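Local coordinates for HTH tetR-type domain-containing protein (Streptomyces coelicolor A3, PDB 3IUV) that is of unknown function but probably binds DNA as a TetR-family transcriptional regulator, at residues 16-20 and 60-64. Residues are numbered along the deposited sequence; the frame is centred on the assembly and turned at random.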
ATOM      1  N   ILE A  16     -16.449 -17.103   4.301  1.00 91.32           N
ATOM      2  CA  ILE A  16     -15.235 -16.297   4.196  1.00 88.90           C
ATOM      3  C   ILE A  16     -14.755 -16.165   2.757  1.00 99.03           C
ATOM      4  O   ILE A  16     -14.377 -15.077   2.302  1.00 99.09           O
ATOM      5  CB  ILE A  16     -14.121 -16.912   5.023  1.00 92.31           C
ATOM      6  CG1 ILE A  16     -14.492 -16.825   6.506  1.00 97.01           C
ATOM      7  CG2 ILE A  16     -12.806 -16.212   4.732  1.00 88.45           C
ATOM      8  CD1 ILE A  16     -13.517 -17.518   7.418  1.00 90.70           C
ATOM      9  N   ASP A  17     -14.768 -17.286   2.044  1.00 98.87           N
ATOM     10  CA  ASP A  17     -14.319 -17.309   0.660  1.00 95.48           C
ATOM     11  C   ASP A  17     -15.179 -16.392  -0.169  1.00 95.23           C
ATOM     12  O   ASP A  17     -14.692 -15.657  -1.016  1.00 99.89           O
ATOM     13  CB  ASP A  17     -14.389 -18.729   0.114  1.00100.44           C
ATOM     14  CG  ASP A  17     -13.253 -19.600   0.627  1.00107.73           C
ATOM     15  OD1 ASP A  17     -12.123 -19.081   0.778  1.00108.99           O
ATOM     16  OD2 ASP A  17     -13.486 -20.799   0.882  1.00108.52           O
ATOM     17  N   ALA A  18     -16.474 -16.439   0.093  1.00101.67           N
ATOM     18  CA  ALA A  18     -17.417 -15.581  -0.595  1.00104.52           C
ATOM     19  C   ALA A  18     -17.137 -14.120  -0.280  1.00 98.63           C
ATOM     20  O   ALA A  18     -17.149 -13.279  -1.175  1.00106.77           O
ATOM     21  CB  ALA A  18     -18.849 -15.963  -0.216  1.00111.09           C
ATOM     22  N   ALA A  19     -16.885 -13.822   0.993  1.00 89.38           N
ATOM     23  CA  ALA A  19     -16.546 -12.468   1.401  1.00 96.08           C
ATOM     24  C   ALA A  19     -15.357 -12.069   0.561  1.00 98.38           C
ATOM     25  O   ALA A  19     -15.312 -10.982  -0.028  1.00 92.81           O
ATOM     26  CB  ALA A  19     -16.172 -12.437   2.861  1.00100.80           C
ATOM     27  N   ILE A  20     -14.396 -12.982   0.509  1.00 94.95           N
ATOM     28  CA  ILE A  20     -13.208 -12.811  -0.301  1.00 97.11           C
ATOM     29  C   ILE A  20     -13.564 -12.407  -1.734  1.00107.63           C
ATOM     30  O   ILE A  20     -13.096 -11.382  -2.227  1.00118.91           O
ATOM     31  CB  ILE A  20     -12.306 -14.077  -0.236  1.00 88.93           C
ATOM     32  CG1 ILE A  20     -11.237 -13.895   0.849  1.00 93.74           C
ATOM     33  CG2 ILE A  20     -11.662 -14.383  -1.581  1.00 77.41           C
ATOM     34  CD1 ILE A  20     -10.533 -15.187   1.283  1.00 97.32           C
ATOM     35  N   ALA A  60     -11.718 -12.138   9.621  1.00103.89           N
ATOM     36  CA  ALA A  60     -11.457 -13.505   9.222  1.00 99.01           C
ATOM     37  C   ALA A  60     -10.998 -13.451   7.780  1.00102.46           C
ATOM     38  O   ALA A  60      -9.965 -14.020   7.424  1.00101.38           O
ATOM     39  CB  ALA A  60     -12.715 -14.355   9.361  1.00 94.79           C
ATOM     40  N   ALA A  61     -11.761 -12.728   6.962  1.00106.60           N
ATOM     41  CA  ALA A  61     -11.484 -12.624   5.536  1.00114.26           C
ATOM     42  C   ALA A  61      -9.997 -12.384   5.262  1.00122.38           C
ATOM     43  O   ALA A  61      -9.392 -13.039   4.407  1.00131.81           O
ATOM     44  CB  ALA A  61     -12.325 -11.529   4.921  1.00112.08           C
ATOM     45  N   LEU A  62      -9.402 -11.457   6.005  1.00111.75           N
ATOM     46  CA  LEU A  62      -7.997 -11.154   5.809  1.00112.48           C
ATOM     47  C   LEU A  62      -7.060 -12.172   6.461  1.00114.56           C
ATOM     48  O   LEU A  62      -6.177 -12.717   5.804  1.00116.40           O
ATOM     49  CB  LEU A  62      -7.678  -9.745   6.294  1.00116.76           C
ATOM     50  CG  LEU A  62      -6.210  -9.365   6.120  1.00124.36           C
ATOM     51  CD1 LEU A  62      -5.376  -9.901   7.269  1.00130.18           C
ATOM     52  CD2 LEU A  62      -5.673  -9.862   4.785  1.00124.91           C
ATOM     53  N   ARG A  63      -7.228 -12.404   7.756  1.00112.52           N
ATOM     54  CA  ARG A  63      -6.372 -13.350   8.460  1.00115.98           C
ATOM     55  C   ARG A  63      -6.152 -14.607   7.619  1.00115.26           C
ATOM     56  O   ARG A  63      -5.111 -15.252   7.727  1.00113.52           O
ATOM     57  CB  ARG A  63      -6.959 -13.698   9.838  1.00123.79           C
ATOM     58  CG  ARG A  63      -6.037 -14.504  10.765  1.00127.93           C
ATOM     59  CD  ARG A  63      -6.410 -14.284  12.230  1.00129.20           C
ATOM     60  NE  ARG A  63      -6.045 -12.943  12.692  1.00128.95           N
ATOM     61  CZ  ARG A  63      -6.672 -12.273  13.655  1.00124.25           C
ATOM     62  NH1 ARG A  63      -7.722 -12.807  14.269  1.00122.67           N
ATOM     63  NH2 ARG A  63      -6.254 -11.059  13.994  1.00118.92           N
ATOM     64  N   GLN A  64      -7.131 -14.948   6.779  1.00114.74           N
ATOM     65  CA  GLN A  64      -6.969 -16.047   5.830  1.00106.73           C
ATOM     66  C   GLN A  64      -5.916 -15.693   4.796  1.00109.82           C
ATOM     67  O   GLN A  64      -5.012 -16.481   4.524  1.00110.73           O
ATOM     68  CB  GLN A  64      -8.278 -16.391   5.119  1.00 96.69           C
ATOM     69  CG  GLN A  64      -8.044 -17.142   3.807  1.00 95.63           C
ATOM     70  CD  GLN A  64      -9.156 -18.126   3.461  1.00110.50           C
ATOM     71  OE1 GLN A  64      -9.762 -18.754   4.345  1.00 99.11           O
ATOM     72  NE2 GLN A  64      -9.420 -18.278   2.162  1.00119.44           N
TER
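Ile16 reaches across to helix 54-73 with both of its branches. CG2 of Ile16, which lies anti to the backbone N, comes down on the CA of Ala61 at 3.9 Å, while CD1 of Ile16, at the end of the other branch, touches the CB of Ala60 at 3.8 Å. Small residues at 60 and 61 let the isoleucine come this near the backbone, and the CA atoms of Ile16 and Ala61 are 5.4 Å apart. The axes of segments 16-20 and 60-64 cross at -86°, 9.2 Å apart at closest. This is the packing of the first helix of the TetR DNA-binding domain on the long fourth helix, which leads from the predicted helix-turn-helix, residues 32-51, towards the C-terminal domain; Phe51 touches both Ile16 and Ala60. One turn along from Ala60, the side chain of Gln64, bent at chi2, turns to helix 11-24. Gln64 NE2 gives a hydrogen bond of 3.1 Å to OD1 of Asp17, bent at 144°, the oxygen sitting out of the amide plane, with amide and carboxylate planes turned 67° apart. NE2 of Gln13, on the same helix as Asp17, bonds both Gln64 OE1 and Asp17 OD2. CD1 of Ile20 packs against the amide, 3.4 Å from Gln64 NE2. A leucine in place of Gln64 would probably leave Asp17 OD1 without this donor and Gln13 without one of its acceptors.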